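Local atomic coordinates of beta-lactamase (PDB entry 6KBY), a protein that probably hydrolyses beta-lactam antibiotics as a class C serine enzyme, giving substituted beta-amino acids, and binds adenosine monophosphate covalently in its pocket. Residues A[62-70]-A[197-206]; A[113-121]-A[267-278]. All coordinates share one frame; numbering follows the deposited sequence.

Interaction 1 of 2, residues A[62-70]-A[197-206]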
loop_
_atom_site.group_PDB
_atom_site.type_symbol
_atom_site.label_atom_id
_atom_site.label_comp_id
_atom_site.label_asym_id
_atom_site.label_seq_id
_atom_site.Cartn_x
_atom_site.Cartn_y
_atom_site.Cartn_z
ATOM N N THR A 62 19.922 8.143 -0.107
ATOM C CA THR A 62 19.981 9.230 0.860
ATOM C C THR A 62 18.590 9.423 1.444
ATOM O O THR A 62 17.628 8.756 1.052
ATOM C CB THR A 62 20.401 10.551 0.204
ATOM O OG1 THR A 62 19.290 11.083 -0.530
ATOM C CG2 THR A 62 21.592 10.358 -0.729
ATOM N N GLU A 63 18.473 10.385 2.358
ATOM C CA GLU A 63 17.176 10.732 2.924
ATOM C C GLU A 63 16.174 11.179 1.865
ATOM O O GLU A 63 14.965 11.161 2.126
ATOM C CB GLU A 63 17.345 11.848 3.954
ATOM C CG GLU A 63 17.835 13.157 3.354
ATOM C CD GLU A 63 17.981 14.255 4.386
ATOM O OE1 GLU A 63 18.967 15.020 4.306
ATOM O OE2 GLU A 63 17.109 14.353 5.277
ATOM N N ASN A 64 16.644 11.587 0.688
ATOM C CA ASN A 64 15.773 12.107 -0.358
ATOM C C ASN A 64 15.419 11.082 -1.425
ATOM O O ASN A 64 14.652 11.400 -2.339
ATOM C CB ASN A 64 16.410 13.336 -1.013
ATOM C CG ASN A 64 16.618 14.466 -0.035
ATOM O OD1 ASN A 64 15.737 14.774 0.761
ATOM N ND2 ASN A 64 17.793 15.078 -0.078
ATOM N N THR A 65 15.940 9.862 -1.330
ATOM C CA THR A 65 15.755 8.898 -2.406
ATOM C C THR A 65 14.298 8.480 -2.517
ATOM O O THR A 65 13.672 8.089 -1.526
ATOM C CB THR A 65 16.616 7.662 -2.170
ATOM O OG1 THR A 65 17.995 8.042 -2.123
ATOM C CG2 THR A 65 16.408 6.643 -3.288
ATOM N N LEU A 66 13.780 8.534 -3.740
ATOM C CA LEU A 66 12.431 8.105 -4.067
ATOM C C LEU A 66 12.477 6.676 -4.585
ATOM O O LEU A 66 13.274 6.351 -5.477
ATOM C CB LEU A 66 11.834 9.012 -5.145
ATOM C CG LEU A 66 11.676 10.478 -4.747
ATOM C CD1 LEU A 66 11.500 11.350 -5.976
ATOM C CD2 LEU A 66 10.501 10.649 -3.804
ATOM N N PHE A 67 11.613 5.829 -4.026
ATOM C CA PHE A 67 11.440 4.460 -4.476
ATOM C C PHE A 67 10.026 4.295 -5.017
ATOM O O PHE A 67 9.079 4.908 -4.514
ATOM C CB PHE A 67 11.597 3.462 -3.314
ATOM C CG PHE A 67 12.985 3.389 -2.721
ATOM C CD1 PHE A 67 13.425 4.337 -1.804
ATOM C CD2 PHE A 67 13.822 2.328 -3.029
ATOM C CE1 PHE A 67 14.693 4.242 -1.239
ATOM C CE2 PHE A 67 15.089 2.230 -2.470
ATOM C CZ PHE A 67 15.522 3.187 -1.571
ATOM N N GLU A 68 9.879 3.447 -6.032
ATOM C CA GLU A 68 8.558 2.966 -6.401
ATOM C C GLU A 68 8.056 2.034 -5.312
ATOM O O GLU A 68 8.802 1.190 -4.806
ATOM C CB GLU A 68 8.626 2.197 -7.719
ATOM C CG GLU A 68 9.065 3.073 -8.875
ATOM C CD GLU A 68 9.355 2.322 -10.163
ATOM O OE1 GLU A 68 9.113 1.099 -10.243
ATOM O OE2 GLU A 68 9.839 2.973 -11.110
ATOM N N VAL A 69 6.783 2.176 -4.955
ATOM C CA VAL A 69 6.200 1.321 -3.936
ATOM C C VAL A 69 5.084 0.434 -4.457
ATOM O O VAL A 69 4.487 -0.313 -3.671
ATOM C CB VAL A 69 5.770 2.110 -2.685
ATOM C CG1 VAL A 69 6.990 2.793 -2.080
ATOM C CG2 VAL A 69 4.691 3.127 -3.023
ATOM N N GLY A 70 4.814 0.447 -5.762
ATOM C CA GLY A 70 3.843 -0.475 -6.318
ATOM C C GLY A 70 2.538 -0.458 -5.547
ATOM O O GLY A 70 1.966 0.610 -5.343
ATOM N N VAL A 197 7.007 12.139 -10.882
ATOM C CA VAL A 197 8.155 12.772 -10.224
ATOM C C VAL A 197 8.534 14.040 -10.984
ATOM O O VAL A 197 8.725 13.988 -12.213
ATOM C CB VAL A 197 9.331 11.794 -10.161
ATOM C CG1 VAL A 197 10.568 12.475 -9.594
ATOM C CG2 VAL A 197 8.958 10.556 -9.337
ATOM N N PRO A 198 8.653 15.183 -10.315
ATOM C CA PRO A 198 8.993 16.431 -11.008
ATOM C C PRO A 198 10.485 16.518 -11.312
ATOM O O PRO A 198 11.309 15.767 -10.784
ATOM C CB PRO A 198 8.575 17.509 -10.003
ATOM C CG PRO A 198 8.732 16.848 -8.670
ATOM C CD PRO A 198 8.363 15.400 -8.886
ATOM N N ALA A 199 10.826 17.491 -12.167
ATOM C CA ALA A 199 12.170 17.556 -12.740
ATOM C C ALA A 199 13.239 17.737 -11.670
ATOM O O ALA A 199 14.350 17.203 -11.798
ATOM C CB ALA A 199 12.248 18.692 -13.760
ATOM N N ASP A 200 12.936 18.498 -10.618
ATOM C CA ASP A 200 13.915 18.750 -9.571
ATOM C C ASP A 200 14.109 17.563 -8.637
ATOM O O ASP A 200 14.990 17.616 -7.772
ATOM C CB ASP A 200 13.555 20.019 -8.788
ATOM C CG ASP A 200 12.265 19.885 -7.998
ATOM O OD1 ASP A 200 11.344 19.173 -8.448
ATOM O OD2 ASP A 200 12.170 20.503 -6.919
ATOM N N GLN A 201 13.322 16.502 -8.797
ATOM C CA GLN A 201 13.440 15.302 -7.983
ATOM C C GLN A 201 13.911 14.092 -8.775
ATOM O O GLN A 201 14.149 13.033 -8.180
ATOM C CB GLN A 201 12.105 15.001 -7.294
ATOM C CG GLN A 201 11.724 16.045 -6.259
ATOM C CD GLN A 201 12.602 15.968 -5.035
ATOM O OE1 GLN A 201 13.209 14.928 -4.761
ATOM N NE2 GLN A 201 12.692 17.063 -4.294
ATOM N N MET A 202 14.066 14.214 -10.096
ATOM C CA MET A 202 14.505 13.066 -10.881
ATOM C C MET A 202 15.864 12.560 -10.425
ATOM O O MET A 202 16.118 11.352 -10.465
ATOM C CB MET A 202 14.512 13.403 -12.372
ATOM C CG MET A 202 13.122 13.478 -12.982
ATOM S SD MET A 202 12.197 11.922 -12.904
ATOM C CE MET A 202 13.186 10.865 -13.957
ATOM N N GLU A 203 16.738 13.458 -9.966
ATOM C CA GLU A 203 18.048 13.038 -9.483
ATOM C C GLU A 203 17.947 12.155 -8.246
ATOM O O GLU A 203 18.908 11.449 -7.921
ATOM C CB GLU A 203 18.921 14.261 -9.185
ATOM C CG GLU A 203 18.404 15.138 -8.048
ATOM C CD GLU A 203 19.358 16.269 -7.694
ATOM O OE1 GLU A 203 19.093 16.986 -6.706
ATOM O OE2 GLU A 203 20.375 16.439 -8.399
ATOM N N ASN A 204 16.812 12.189 -7.551
ATOM C CA ASN A 204 16.576 11.401 -6.350
ATOM C C ASN A 204 15.786 10.133 -6.622
ATOM O O ASN A 204 15.577 9.341 -5.697
ATOM C CB ASN A 204 15.820 12.237 -5.318
ATOM C CG ASN A 204 16.659 13.351 -4.756
ATOM O OD1 ASN A 204 17.860 13.188 -4.538
ATOM N ND2 ASN A 204 16.038 14.501 -4.520
ATOM N N TYR A 205 15.336 9.924 -7.851
ATOM C CA TYR A 205 14.481 8.790 -8.174
ATOM C C TYR A 205 15.374 7.586 -8.452
ATOM O O TYR A 205 16.036 7.512 -9.497
ATOM C CB TYR A 205 13.612 9.170 -9.369
ATOM C CG TYR A 205 12.559 8.180 -9.836
ATOM C CD1 TYR A 205 12.287 6.995 -9.149
ATOM C CD2 TYR A 205 11.843 8.440 -10.997
ATOM C CE1 TYR A 205 11.327 6.105 -9.624
ATOM C CE2 TYR A 205 10.893 7.570 -11.467
ATOM C CZ TYR A 205 10.634 6.406 -10.785
ATOM O OH TYR A 205 9.676 5.559 -11.288
ATOM N N ALA A 206 15.415 6.657 -7.500
ATOM C CA ALA A 206 16.222 5.456 -7.655
ATOM C C ALA A 206 15.803 4.696 -8.902
ATOM O O ALA A 206 14.647 4.750 -9.328
ATOM C CB ALA A 206 16.023 4.545 -6.445
HETATM O O HOH W 1 19.198 11.237 -3.192
HETATM O O HOH W 2 12.831 13.494 -2.358
#

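Interaction 2 of 2, residues A[113-121]-A[267-278]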
loop_
_atom_site.group_PDB
_atom_site.type_symbol
_atom_site.label_atom_id
_atom_site.label_comp_id
_atom_site.label_asym_id
_atom_site.label_seq_id
_atom_site.Cartn_x
_atom_site.Cartn_y
_atom_site.Cartn_z
ATOM N N VAL A 113 -19.137 -0.435 -4.284
ATOM C CA VAL A 113 -17.855 0.229 -4.073
ATOM C C VAL A 113 -17.038 -0.517 -3.021
ATOM O O VAL A 113 -15.822 -0.692 -3.165
ATOM C CB VAL A 113 -18.060 1.717 -3.730
ATOM C CG1 VAL A 113 -16.731 2.418 -3.517
ATOM C CG2 VAL A 113 -18.843 2.408 -4.834
ATOM N N LEU A 114 -17.698 -0.991 -1.962
ATOM C CA LEU A 114 -17.004 -1.779 -0.948
ATOM C C LEU A 114 -16.343 -3.005 -1.564
ATOM O O LEU A 114 -15.203 -3.344 -1.213
ATOM C CB LEU A 114 -17.979 -2.191 0.156
ATOM C CG LEU A 114 -17.324 -2.854 1.376
ATOM C CD1 LEU A 114 -16.439 -1.876 2.130
ATOM C CD2 LEU A 114 -18.365 -3.467 2.303
ATOM N N ASN A 115 -17.033 -3.671 -2.495
ATOM C CA ASN A 115 -16.438 -4.837 -3.146
ATOM C C ASN A 115 -15.125 -4.477 -3.840
ATOM O O ASN A 115 -14.122 -5.180 -3.688
ATOM C CB ASN A 115 -17.390 -5.455 -4.174
ATOM C CG ASN A 115 -18.611 -6.168 -3.571
ATOM O OD1 ASN A 115 -19.698 -6.105 -4.151
ATOM N ND2 ASN A 115 -18.427 -6.890 -2.466
ATOM N N VAL A 116 -15.108 -3.401 -4.629
ATOM C CA VAL A 116 -13.841 -3.066 -5.283
ATOM C C VAL A 116 -12.800 -2.587 -4.278
ATOM O O VAL A 116 -11.593 -2.732 -4.516
ATOM C CB VAL A 116 -13.985 -2.119 -6.497
ATOM C CG1 VAL A 116 -14.754 -2.790 -7.624
ATOM C CG2 VAL A 116 -14.624 -0.794 -6.115
ATOM N N GLY A 117 -13.231 -2.029 -3.144
ATOM C CA GLY A 117 -12.295 -1.615 -2.106
ATOM C C GLY A 117 -11.742 -2.724 -1.238
ATOM O O GLY A 117 -10.852 -2.464 -0.420
ATOM N N THR A 118 -12.251 -3.947 -1.402
ATOM C CA THR A 118 -11.874 -5.085 -0.577
ATOM C C THR A 118 -11.475 -6.287 -1.422
ATOM O O THR A 118 -11.350 -7.389 -0.883
ATOM C CB THR A 118 -13.023 -5.476 0.364
ATOM O OG1 THR A 118 -14.187 -5.770 -0.412
ATOM C CG2 THR A 118 -13.332 -4.358 1.369
ATOM N N HIS A 119 -11.293 -6.103 -2.732
ATOM C CA HIS A 119 -10.919 -7.184 -3.646
ATOM C C HIS A 119 -11.980 -8.270 -3.726
ATOM O O HIS A 119 -11.665 -9.428 -4.010
ATOM C CB HIS A 119 -9.557 -7.795 -3.319
ATOM C CG HIS A 119 -8.458 -6.797 -3.222
ATOM N ND1 HIS A 119 -8.064 -6.009 -4.282
ATOM C CD2 HIS A 119 -7.658 -6.470 -2.178
ATOM C CE1 HIS A 119 -7.066 -5.232 -3.886
ATOM N NE2 HIS A 119 -6.801 -5.492 -2.616
ATOM N N THR A 120 -13.247 -7.918 -3.515
ATOM C CA THR A 120 -14.315 -8.908 -3.579
ATOM C C THR A 120 -15.255 -8.717 -4.767
ATOM O O THR A 120 -16.324 -9.335 -4.803
ATOM C CB THR A 120 -15.088 -8.990 -2.254
ATOM O OG1 THR A 120 -15.620 -7.702 -1.908
ATOM C CG2 THR A 120 -14.191 -9.506 -1.130
ATOM N N SER A 121 -14.877 -7.905 -5.759
ATOM C CA SER A 121 -15.716 -7.817 -6.952
ATOM C C SER A 121 -15.606 -9.056 -7.825
ATOM O O SER A 121 -16.574 -9.416 -8.504
ATOM C CB SER A 121 -15.398 -6.575 -7.789
ATOM O OG SER A 121 -14.155 -6.695 -8.473
ATOM N N TYR A 267 -13.770 -5.586 6.906
ATOM C CA TYR A 267 -14.974 -5.852 6.129
ATOM C C TYR A 267 -15.154 -7.306 5.729
ATOM O O TYR A 267 -16.299 -7.750 5.576
ATOM C CB TYR A 267 -14.987 -4.989 4.863
ATOM C CG TYR A 267 -15.110 -3.511 5.132
ATOM C CD1 TYR A 267 -16.279 -2.984 5.656
ATOM C CD2 TYR A 267 -14.060 -2.640 4.860
ATOM C CE1 TYR A 267 -16.407 -1.635 5.895
ATOM C CE2 TYR A 267 -14.178 -1.281 5.093
ATOM C CZ TYR A 267 -15.354 -0.785 5.614
ATOM O OH TYR A 267 -15.515 0.564 5.853
ATOM N N PHE A 268 -14.071 -8.051 5.525
ATOM C CA PHE A 268 -14.162 -9.454 5.156
ATOM C C PHE A 268 -13.046 -10.215 5.846
ATOM O O PHE A 268 -11.953 -9.686 6.066
ATOM C CB PHE A 268 -14.003 -9.688 3.642
ATOM C CG PHE A 268 -15.159 -9.193 2.818
ATOM C CD1 PHE A 268 -15.190 -7.885 2.377
ATOM C CD2 PHE A 268 -16.210 -10.039 2.478
ATOM C CE1 PHE A 268 -16.255 -7.422 1.628
ATOM C CE2 PHE A 268 -17.269 -9.581 1.710
ATOM C CZ PHE A 268 -17.294 -8.277 1.295
ATOM N N LYS A 269 -13.323 -11.472 6.159
ATOM C CA LYS A 269 -12.287 -12.418 6.537
ATOM C C LYS A 269 -11.993 -13.303 5.340
ATOM O O LYS A 269 -12.907 -13.718 4.624
ATOM C CB LYS A 269 -12.751 -13.301 7.696
ATOM C CG LYS A 269 -12.741 -12.601 9.034
ATOM C CD LYS A 269 -12.956 -13.601 10.153
ATOM C CE LYS A 269 -11.635 -13.929 10.812
ATOM N NZ LYS A 269 -11.730 -13.872 12.296
ATOM N N SER A 270 -10.716 -13.582 5.117
ATOM C CA SER A 270 -10.327 -14.498 4.054
ATOM C C SER A 270 -9.017 -15.138 4.472
ATOM O O SER A 270 -8.040 -14.428 4.737
ATOM C CB SER A 270 -10.161 -13.746 2.733
ATOM O OG SER A 270 -10.054 -14.646 1.644
ATOM N N GLY A 271 -8.998 -16.465 4.554
ATOM C CA GLY A 271 -7.800 -17.131 5.032
ATOM C C GLY A 271 -7.440 -16.619 6.409
ATOM O O GLY A 271 -8.285 -16.543 7.307
ATOM N N GLU A 272 -6.178 -16.227 6.576
ATOM C CA GLU A 272 -5.698 -15.728 7.856
ATOM C C GLU A 272 -5.923 -14.234 8.054
ATOM O O GLU A 272 -5.674 -13.735 9.153
ATOM C CB GLU A 272 -4.208 -16.039 8.024
ATOM C CG GLU A 272 -3.877 -17.525 7.951
ATOM C CD GLU A 272 -4.487 -18.318 9.090
ATOM O OE1 GLU A 272 -4.628 -17.755 10.190
ATOM O OE2 GLU A 272 -4.831 -19.503 8.886
ATOM N N ILE A 273 -6.391 -13.506 7.043
ATOM C CA ILE A 273 -6.420 -12.053 7.118
ATOM C C ILE A 273 -7.829 -11.521 7.331
ATOM O O ILE A 273 -8.846 -12.149 6.998
ATOM C CB ILE A 273 -5.765 -11.342 5.914
ATOM C CG1 ILE A 273 -6.630 -11.454 4.658
ATOM C CG2 ILE A 273 -4.359 -11.861 5.685
ATOM C CD1 ILE A 273 -6.191 -10.498 3.550
ATOM N N THR A 274 -7.864 -10.314 7.878
ATOM C CA THR A 274 -9.016 -9.435 7.806
ATOM C C THR A 274 -8.723 -8.395 6.736
ATOM O O THR A 274 -7.690 -7.707 6.794
ATOM C CB THR A 274 -9.238 -8.785 9.165
ATOM O OG1 THR A 274 -9.546 -9.809 10.123
ATOM C CG2 THR A 274 -10.362 -7.752 9.114
ATOM N N GLN A 275 -9.589 -8.342 5.728
ATOM C CA GLN A 275 -9.457 -7.385 4.640
ATOM C C GLN A 275 -10.163 -6.096 5.042
ATOM O O GLN A 275 -11.385 -6.088 5.256
ATOM C CB GLN A 275 -10.064 -7.954 3.360
ATOM C CG GLN A 275 -10.015 -6.988 2.188
ATOM C CD GLN A 275 -8.602 -6.711 1.731
ATOM O OE1 GLN A 275 -7.889 -7.618 1.284
ATOM N NE2 GLN A 275 -8.179 -5.459 1.849
ATOM N N ASP A 276 -9.382 -5.023 5.178
ATOM C CA ASP A 276 -9.894 -3.684 5.431
ATOM C C ASP A 276 -10.091 -2.981 4.083
ATOM O O ASP A 276 -10.202 -3.640 3.046
ATOM C CB ASP A 276 -8.937 -2.899 6.337
ATOM C CG ASP A 276 -8.569 -3.618 7.638
ATOM O OD1 ASP A 276 -9.224 -4.586 8.084
ATOM O OD2 ASP A 276 -7.552 -3.154 8.225
ATOM N N LEU A 277 -10.127 -1.649 4.065
ATOM C CA LEU A 277 -10.198 -0.923 2.797
ATOM C C LEU A 277 -8.760 -0.846 2.295
ATOM O O LEU A 277 -7.967 0.014 2.704
ATOM C CB LEU A 277 -10.833 0.453 2.970
ATOM C CG LEU A 277 -11.547 0.956 1.711
ATOM C CD1 LEU A 277 -12.799 0.135 1.415
ATOM C CD2 LEU A 277 -11.890 2.436 1.817
ATOM N N MET A 278 -8.415 -1.808 1.430
ATOM C CA MET A 278 -7.070 -2.049 0.900
ATOM C C MET A 278 -6.044 -2.527 1.930
ATOM O O MET A 278 -5.326 -3.494 1.655
ATOM C CB MET A 278 -6.555 -0.885 0.046
ATOM C CG MET A 278 -7.354 -0.723 -1.241
ATOM S SD MET A 278 -7.117 -2.127 -2.341
ATOM C CE MET A 278 -8.676 -2.136 -3.230
HETATM O O HOH W 3 -5.069 -5.252 -0.389
#

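Interaction 1 of 2, residues A[62-70]-A[197-206]
Tyr205 carries its ring opposite its own amide nitrogen (chi1 -176°), which brings it back towards residues 62-70, although its CB sets off away from them; Glu68 reaches out to meet it on a chain extended beyond CG (chi2 171°). The two side chains cross obliquely, carboxylate and ring planes 56° apart. Tyr205 OH donates to Glu68 OE2 at 2.6 Å, arriving on the anti side of the carboxylate, while CG of Glu68 lies at the ring edge. The carboxylate has partners outside the two segments: OE2 also accepts from Val218 N, and OE1 is bonded to Thr325 OG1.

The backbones join at a single beta bridge between Leu66 and Tyr205. Leu66 N donates to Asn204 O at 2.8 Å in a nearly straight bond, and Ala206 N returns to Leu66 O at 3.0 Å. Leu66 CD1 reaches Val197 CG1 tip to tip at 3.9 Å, and also rests on CB of Gln201.

Towards solvent, CB of Asn204 packs on Asn64 O at 3.3 Å. The Asn204 amide is steadied by its ND2, which donates to Gln201 OE1 at 2.9 Å. One water bridges Thr62 OG1, the acceptor of an ST turn, to Asn204 OD1; a second donates to Asn64 O and Gln201 OE1.

The chemistry thus grades from water-bridged amides to a buried carboxylate. The three bonds on Glu68 would be expected to stabilise its negative charge and to tie the loop 197-206 to the chain leading into Gly70 of the ligand pocket.

Interaction 2 of 2, residues A[113-121]-A[267-278]
Met278, Phe268 and Leu114 have the most surface buried here, and each meets the other segment differently. Met278 bends at chi2 (-66°), which turns its thioether back to the His119 ring: SD lies 4.0 Å from the ring centroid, oblique at 49° from the normal, and CE approaches Val116 O. Its backbone N donates to Gly117 O at 3.1 Å; the N lies almost in line with the carbonyl, but the bond is bent at the hydrogen. A water links Met278 O to His119 NE2.

The Phe268 ring takes Thr120 CG2 over the centre of one face, a CH-pi contact 3.9 Å from the centroid and 4° off the normal. Thr118 OG1 approaches Phe268 CE1 obliquely at 3.3 Å. That hydroxyl donates to Leu114 O at 2.7 Å, so its proton is committed to a carbonyl of its own segment.

Leu114 places CD1 squarely over the neighbouring Tyr267 ring, 3.5 Å from its centroid. Tyr267 and Phe268 both face Gln275 in a classic beta bulge, and both rings meet residues 113-121. Beyond them, Gln275 OE1 lies at the His119 ring edge but is hydrogen-bonded to Arg154.

Apart from one direct backbone bond and one bridging water, the segments cohere through methyl, ring and sulfur contacts. This chemistry joins the helix 113-117 and its following turn to neighbouring strands 266-270 and 273-275 of the large antiparallel sheet, and packs His119 beside Tyr156, an AMP-binding residue.

Interaction 2 is a buried contact with no exposed residue among those touching, whereas interaction 1 is only partly buried and runs out to solvent at Asn64. Their centres lie 31 Å apart, on opposite sides of the chain's centre. They hold different elements: 62-70, part of the small three-stranded sheet, is bridged to the loop 197-206, while 267-278 supplies two strands of the large antiparallel sheet and packs on the helical region. The chemistry follows: three direct hydrogen bonds, one to a carboxylate, and two bridging waters in interaction 1; mainly CH-pi and sulfur contacts in interaction 2, with a single direct hydrogen bond and one bridging water. Interaction 1 runs into the AMP pocket at Gly70; interaction 2 comes near it through His119.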